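Local coordinates for protein STIV B116 (Sulfolobus turreted icosahedral virus, PDB 2J85) that probably binds DNA and belongs to a protein family conserved in diverse crenarchaeal viruses, at residues 50-55 with 66-71; 24-29 with 109-114. One frame throughout, in Å; residues are numbered along the deposited sequence.

In the fold
Contacts 1 and 2 lie on opposite sides of the chain's centre, their own centres about 18 Å apart and their nearest atoms about 8 Å apart, and they share no residue. Contact 2 is partly buried and joins two strands of the mixed five-stranded sheet, 20-27 and 110-117, through backbone hydrogen bonds and a bridging water. Contact 1 is a surface contact in which the loop after helix 52-62 folds back over the start of that helix, held by aliphatic groups packed on side chains and backbone carbonyls, with no hydrogen bond between its two segments. Along the chain, contact 1 is nested within the loop that contact 2 closes, and only contact 2 reaches the second subunit.

Contact 1. Residues 50-55 with 66-71; sequences GHDSTI and LQKNRV
Ile55, in the first turn of helix 52-62, supplies the buried side of this contact, and Lys68 the side that faces solvent. With CG1 set beside its own backbone N and CG2 anti to that nitrogen (chi1 -75°), Ile55 turns both branches onto the extended chain of 66-68. Its CG2 sits against the backbone carbonyl of Leu66, CG2 to O being 3.1 Å. The CD1 methyl lies 3.8 Å from Leu66 CB, the two side chains crossing at about a right angle, while CG1 of Ile55 packs 3.8 Å from Lys68 CA. Here a buried isoleucine packs on backbone and on the root of the Leu66 side chain.

Lys68 packs closely through its methylenes and loosens only toward its exposed tip. Its CG occupies the crowded position between backbone N and carbonyl carbon (chi1 63°), and from there the extended chain runs alongside the turn at Gly50. The methylene CD comes 3.1 Å from Gly50 O, and CG passes 3.8 Å from Asp52 OD1. At the tip, Lys68 NZ and Asp52 OD2 remain 4.3 Å apart, beyond salt-bridge distance, so their attraction is probably diffuse and weakened by solvent. Arg70 CG approaches Gly50 CA to 4.2 Å.

His51 stands at the N-cap, its carbonyl accepting the hydrogen bond from Ile55 N at 3.0 Å that opens the helix. Asn69 joins the loop to the chain leading out of strand 45-47, by backbone hydrogen bonding with Ile49 and from ND2 to Asn47 O. Ile55 also packs on Ile49, and Leu66 reaches back to Val58 and Asn59, so the loop leading toward strand 80-86 lies along helix 52-62 beside the link from strand 45-47.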
loop_
_atom_site.group_PDB
_atom_site.type_symbol
_atom_site.label_atom_id
_atom_site.label_comp_id
_atom_site.label_asym_id
_atom_site.label_seq_id
_atom_site.Cartn_x
_atom_site.Cartn_y
_atom_site.Cartn_z
ATOM N N GLY A 50 -15.275 4.097 1.166
ATOM C CA GLY A 50 -16.146 4.080 2.338
ATOM C C GLY A 50 -16.560 5.428 2.911
ATOM O O GLY A 50 -17.442 5.475 3.760
ATOM N N HIS A 51 -15.942 6.521 2.461
ATOM C CA HIS A 51 -16.211 7.851 3.040
ATOM C C HIS A 51 -16.834 8.854 2.063
ATOM O O HIS A 51 -16.431 8.951 0.901
ATOM C CB HIS A 51 -14.925 8.426 3.622
ATOM C CG HIS A 51 -14.333 7.574 4.700
ATOM N ND1 HIS A 51 -14.809 7.578 5.995
ATOM C CD2 HIS A 51 -13.330 6.664 4.668
ATOM C CE1 HIS A 51 -14.114 6.717 6.715
ATOM N NE2 HIS A 51 -13.211 6.150 5.935
ATOM N N ASP A 52 -17.813 9.605 2.573
ATOM C CA ASP A 52 -18.555 10.608 1.789
ATOM C C ASP A 52 -17.664 11.718 1.214
ATOM O O ASP A 52 -17.929 12.212 0.118
ATOM C CB ASP A 52 -19.687 11.233 2.637
ATOM C CG ASP A 52 -21.021 10.479 2.516
ATOM O OD1 ASP A 52 -21.259 9.800 1.488
ATOM O OD2 ASP A 52 -21.857 10.592 3.443
ATOM N N SER A 53 -16.611 12.107 1.936
ATOM C CA SER A 53 -15.737 13.197 1.474
ATOM C C SER A 53 -15.032 12.817 0.165
ATOM O O SER A 53 -14.922 13.625 -0.753
ATOM C CB SER A 53 -14.693 13.568 2.537
ATOM O OG SER A 53 -15.051 13.065 3.808
ATOM N N THR A 54 -14.559 11.577 0.101
ATOM C CA THR A 54 -13.860 11.066 -1.070
ATOM C C THR A 54 -14.861 10.814 -2.184
ATOM O O THR A 54 -14.621 11.167 -3.336
ATOM C CB THR A 54 -13.104 9.774 -0.735
ATOM O OG1 THR A 54 -12.267 10.002 0.408
ATOM C CG2 THR A 54 -12.255 9.306 -1.928
ATOM N N ILE A 55 -15.995 10.223 -1.825
ATOM C CA ILE A 55 -17.115 10.052 -2.746
ATOM C C ILE A 55 -17.584 11.367 -3.372
ATOM O O ILE A 55 -17.764 11.439 -4.571
ATOM C CB ILE A 55 -18.291 9.341 -2.034
ATOM C CG1 ILE A 55 -17.973 7.847 -1.874
ATOM C CG2 ILE A 55 -19.616 9.547 -2.792
ATOM C CD1 ILE A 55 -17.796 7.086 -3.200
ATOM N N LEU A 66 -21.851 8.280 -7.276
ATOM C CA LEU A 66 -21.514 7.188 -6.373
ATOM C C LEU A 66 -21.970 7.523 -4.984
ATOM O O LEU A 66 -21.931 8.677 -4.579
ATOM C CB LEU A 66 -20.001 6.934 -6.342
ATOM C CG LEU A 66 -19.354 6.527 -7.673
ATOM C CD1 LEU A 66 -17.844 6.670 -7.585
ATOM C CD2 LEU A 66 -19.770 5.123 -8.081
ATOM N N GLN A 67 -22.395 6.485 -4.269
ATOM C CA GLN A 67 -22.649 6.546 -2.839
ATOM C C GLN A 67 -21.587 5.695 -2.150
ATOM O O GLN A 67 -21.067 4.749 -2.742
ATOM C CB GLN A 67 -24.052 6.032 -2.541
ATOM C CG GLN A 67 -25.148 6.995 -2.947
ATOM C CD GLN A 67 -26.554 6.413 -2.782
ATOM O OE1 GLN A 67 -27.260 6.199 -3.755
ATOM N NE2 GLN A 67 -26.951 6.150 -1.550
ATOM N N LYS A 68 -21.246 6.042 -0.913
ATOM C CA LYS A 68 -20.209 5.316 -0.184
ATOM C C LYS A 68 -20.585 3.850 0.028
ATOM O O LYS A 68 -21.771 3.491 0.135
ATOM C CB LYS A 68 -19.866 5.985 1.161
ATOM C CG LYS A 68 -21.005 6.054 2.183
ATOM C CD LYS A 68 -20.446 6.256 3.577
ATOM C CE LYS A 68 -21.499 6.663 4.584
ATOM N NZ LYS A 68 -20.861 7.186 5.839
ATOM N N ASN A 69 -19.562 3.006 0.081
ATOM C CA ASN A 69 -19.760 1.578 0.194
ATOM C C ASN A 69 -18.521 0.958 0.824
ATOM O O ASN A 69 -17.422 1.105 0.291
ATOM C CB ASN A 69 -20.032 0.997 -1.196
ATOM C CG ASN A 69 -20.432 -0.472 -1.165
ATOM O OD1 ASN A 69 -21.200 -0.915 -0.301
ATOM N ND2 ASN A 69 -19.923 -1.236 -2.132
ATOM N N ARG A 70 -18.702 0.295 1.962
ATOM C CA ARG A 70 -17.632 -0.459 2.607
ATOM C C ARG A 70 -17.582 -1.900 2.105
ATOM O O ARG A 70 -18.564 -2.632 2.137
ATOM C CB ARG A 70 -17.768 -0.446 4.137
ATOM C CG ARG A 70 -17.103 0.770 4.799
ATOM C CD ARG A 70 -16.787 0.499 6.268
ATOM N NE ARG A 70 -17.964 0.088 7.034
ATOM C CZ ARG A 70 -17.925 -0.410 8.271
ATOM N NH1 ARG A 70 -16.766 -0.588 8.906
ATOM N NH2 ARG A 70 -19.055 -0.739 8.885
ATOM N N VAL A 71 -16.399 -2.287 1.660
ATOM C CA VAL A 71 -16.146 -3.548 1.007
ATOM C C VAL A 71 -14.731 -3.860 1.438
ATOM O O VAL A 71 -13.875 -2.978 1.434
ATOM C CB VAL A 71 -16.167 -3.370 -0.546
ATOM C CG1 VAL A 71 -15.660 -4.634 -1.278
ATOM C CG2 VAL A 71 -17.544 -2.969 -1.023
#

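Contact 2. Residues 24-29 with 109-114; sequences IDKLDE and KISFYE
Two backbone hydrogen bonds join Asp25 and Glu114 as an antiparallel hydrogen-bonded pair: Asp25 N to Glu114 O at 3.1 Å and Glu114 N to Asp25 O at 3.0 Å, both in the acceptor's carbonyl plane. Farther along, Leu27 N donates almost straight (176°) to Phe112 O at 2.8 Å, but from above the carbonyl plane. A water then spans the strands, donating to Leu27 O and accepting from Phe112 N and Lys26 NZ.

In the non-hydrogen-bonded pair between, Lys26 and Tyr113 run side by side, Lys26 CG 3.8 Å from Tyr113 CE2; a bend at chi4 (-61°) brings NZ to the water. Phe18 of the second subunit meets the Tyr113 ring. Within the chain, strand 20-27 is an outermost strand of the mixed sheet, next to 110-117, and Ile24 pairs with an antiparallel strand of the second subunit, continuing the sheet across the dimer.

On the face of Leu27 and Phe112, Leu27 CB meets Phe112 CB at 3.8 Å, and Leu27 O lies in plane at the ring edge. Glu29 CG touches Phe112 CE1 at 3.7 Å. Phe32 and Leu61, from helices 29-41 and 52-62, pack against that ring.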
loop_
_atom_site.group_PDB
_atom_site.type_symbol
_atom_site.label_atom_id
_atom_site.label_comp_id
_atom_site.label_asym_id
_atom_site.label_seq_id
_atom_site.Cartn_x
_atom_site.Cartn_y
_atom_site.Cartn_z
ATOM N N ILE A 24 1.269 -1.344 -12.182
ATOM C CA ILE A 24 0.711 -0.127 -11.641
ATOM C C ILE A 24 1.072 0.991 -12.604
ATOM O O ILE A 24 2.259 1.187 -12.889
ATOM C CB ILE A 24 1.303 0.210 -10.246
ATOM C CG1 ILE A 24 1.028 -0.928 -9.251
ATOM C CG2 ILE A 24 0.702 1.524 -9.722
ATOM C CD1 ILE A 24 2.020 -1.041 -8.120
ATOM N N ASP A 25 0.073 1.722 -13.105
ATOM C CA ASP A 25 0.359 2.969 -13.858
ATOM C C ASP A 25 -0.276 4.161 -13.156
ATOM O O ASP A 25 -1.260 4.022 -12.452
ATOM C CB ASP A 25 -0.153 2.889 -15.320
ATOM C CG ASP A 25 0.656 3.802 -16.313
ATOM O OD1 ASP A 25 1.553 4.592 -15.899
ATOM O OD2 ASP A 25 0.380 3.712 -17.542
ATOM N N LYS A 26 0.303 5.332 -13.380
ATOM C CA LYS A 26 -0.288 6.604 -12.956
ATOM C C LYS A 26 -1.285 7.097 -14.023
ATOM O O LYS A 26 -1.002 7.016 -15.211
ATOM C CB LYS A 26 0.839 7.622 -12.759
ATOM C CG LYS A 26 0.510 8.761 -11.834
ATOM C CD LYS A 26 1.747 9.598 -11.555
ATOM C CE LYS A 26 1.497 10.633 -10.460
ATOM N NZ LYS A 26 0.417 11.594 -10.821
ATOM N N LEU A 27 -2.455 7.564 -13.601
ATOM C CA LEU A 27 -3.505 8.065 -14.519
ATOM C C LEU A 27 -3.659 9.567 -14.362
ATOM O O LEU A 27 -3.471 10.088 -13.260
ATOM C CB LEU A 27 -4.862 7.431 -14.208
ATOM C CG LEU A 27 -5.019 5.935 -14.427
ATOM C CD1 LEU A 27 -6.421 5.448 -14.036
ATOM C CD2 LEU A 27 -4.657 5.526 -15.890
ATOM N N ASP A 28 -4.009 10.267 -15.441
ATOM C CA ASP A 28 -4.458 11.664 -15.298
ATOM C C ASP A 28 -5.943 11.640 -14.980
ATOM O O ASP A 28 -6.551 10.584 -14.994
ATOM C CB ASP A 28 -4.119 12.549 -16.517
ATOM C CG ASP A 28 -4.797 12.090 -17.818
ATOM O OD1 ASP A 28 -5.872 11.458 -17.801
ATOM O OD2 ASP A 28 -4.218 12.356 -18.873
ATOM N N GLU A 29 -6.508 12.789 -14.641
ATOM C CA GLU A 29 -7.920 12.884 -14.260
ATOM C C GLU A 29 -8.861 12.302 -15.282
ATOM O O GLU A 29 -9.778 11.546 -14.926
ATOM C CB GLU A 29 -8.339 14.334 -14.126
ATOM C CG GLU A 29 -7.873 15.031 -12.884
ATOM C CD GLU A 29 -8.484 16.439 -12.790
ATOM O OE1 GLU A 29 -9.746 16.536 -12.777
ATOM O OE2 GLU A 29 -7.711 17.428 -12.778
ATOM N N LYS A 109 -1.664 17.026 -4.810
ATOM C CA LYS A 109 -2.327 16.508 -3.615
ATOM C C LYS A 109 -3.323 15.370 -3.939
ATOM O O LYS A 109 -3.731 14.622 -3.044
ATOM C CB LYS A 109 -3.014 17.655 -2.865
ATOM C CG LYS A 109 -2.047 18.717 -2.355
ATOM C CD LYS A 109 -2.741 20.076 -2.150
ATOM C CE LYS A 109 -2.077 20.951 -1.054
ATOM N NZ LYS A 109 -2.797 20.903 0.254
ATOM N N ILE A 110 -3.713 15.245 -5.208
ATOM C CA ILE A 110 -4.499 14.088 -5.681
ATOM C C ILE A 110 -3.765 13.379 -6.813
ATOM O O ILE A 110 -3.290 14.016 -7.739
ATOM C CB ILE A 110 -5.897 14.477 -6.240
ATOM C CG1 ILE A 110 -6.610 15.480 -5.343
ATOM C CG2 ILE A 110 -6.759 13.247 -6.387
ATOM C CD1 ILE A 110 -7.843 16.067 -5.994
ATOM N N SER A 111 -3.687 12.058 -6.735
ATOM C CA SER A 111 -3.112 11.245 -7.791
ATOM C C SER A 111 -4.029 10.058 -8.056
ATOM O O SER A 111 -4.799 9.641 -7.185
ATOM C CB SER A 111 -1.734 10.728 -7.388
ATOM O OG SER A 111 -0.846 11.785 -7.078
ATOM N N PHE A 112 -3.928 9.510 -9.264
ATOM C CA PHE A 112 -4.767 8.396 -9.669
ATOM C C PHE A 112 -3.894 7.290 -10.198
ATOM O O PHE A 112 -2.863 7.551 -10.799
ATOM C CB PHE A 112 -5.778 8.822 -10.739
ATOM C CG PHE A 112 -6.597 10.000 -10.360
ATOM C CD1 PHE A 112 -6.256 11.258 -10.796
ATOM C CD2 PHE A 112 -7.711 9.849 -9.560
ATOM C CE1 PHE A 112 -7.020 12.354 -10.442
ATOM C CE2 PHE A 112 -8.485 10.937 -9.205
ATOM C CZ PHE A 112 -8.143 12.194 -9.649
ATOM N N TYR A 113 -4.304 6.053 -9.931
ATOM C CA TYR A 113 -3.540 4.877 -10.342
ATOM C C TYR A 113 -4.472 3.791 -10.775
ATOM O O TYR A 113 -5.664 3.763 -10.422
ATOM C CB TYR A 113 -2.622 4.345 -9.235
ATOM C CG TYR A 113 -1.685 5.398 -8.685
ATOM C CD1 TYR A 113 -2.088 6.209 -7.640
ATOM C CD2 TYR A 113 -0.414 5.606 -9.229
ATOM C CE1 TYR A 113 -1.255 7.211 -7.150
ATOM C CE2 TYR A 113 0.434 6.618 -8.736
ATOM C CZ TYR A 113 -0.010 7.413 -7.693
ATOM O OH TYR A 113 0.745 8.422 -7.142
ATOM N N GLU A 114 -3.926 2.899 -11.585
ATOM C CA GLU A 114 -4.636 1.706 -11.929
ATOM C C GLU A 114 -3.707 0.555 -11.604
ATOM O O GLU A 114 -2.519 0.622 -11.923
ATOM C CB GLU A 114 -5.012 1.732 -13.399
ATOM C CG GLU A 114 -5.870 0.571 -13.815
ATOM C CD GLU A 114 -6.272 0.651 -15.264
ATOM O OE1 GLU A 114 -5.726 1.512 -16.018
ATOM O OE2 GLU A 114 -7.143 -0.156 -15.648
HETATM O O HOH W 1 -2.478 11.094 -10.974
#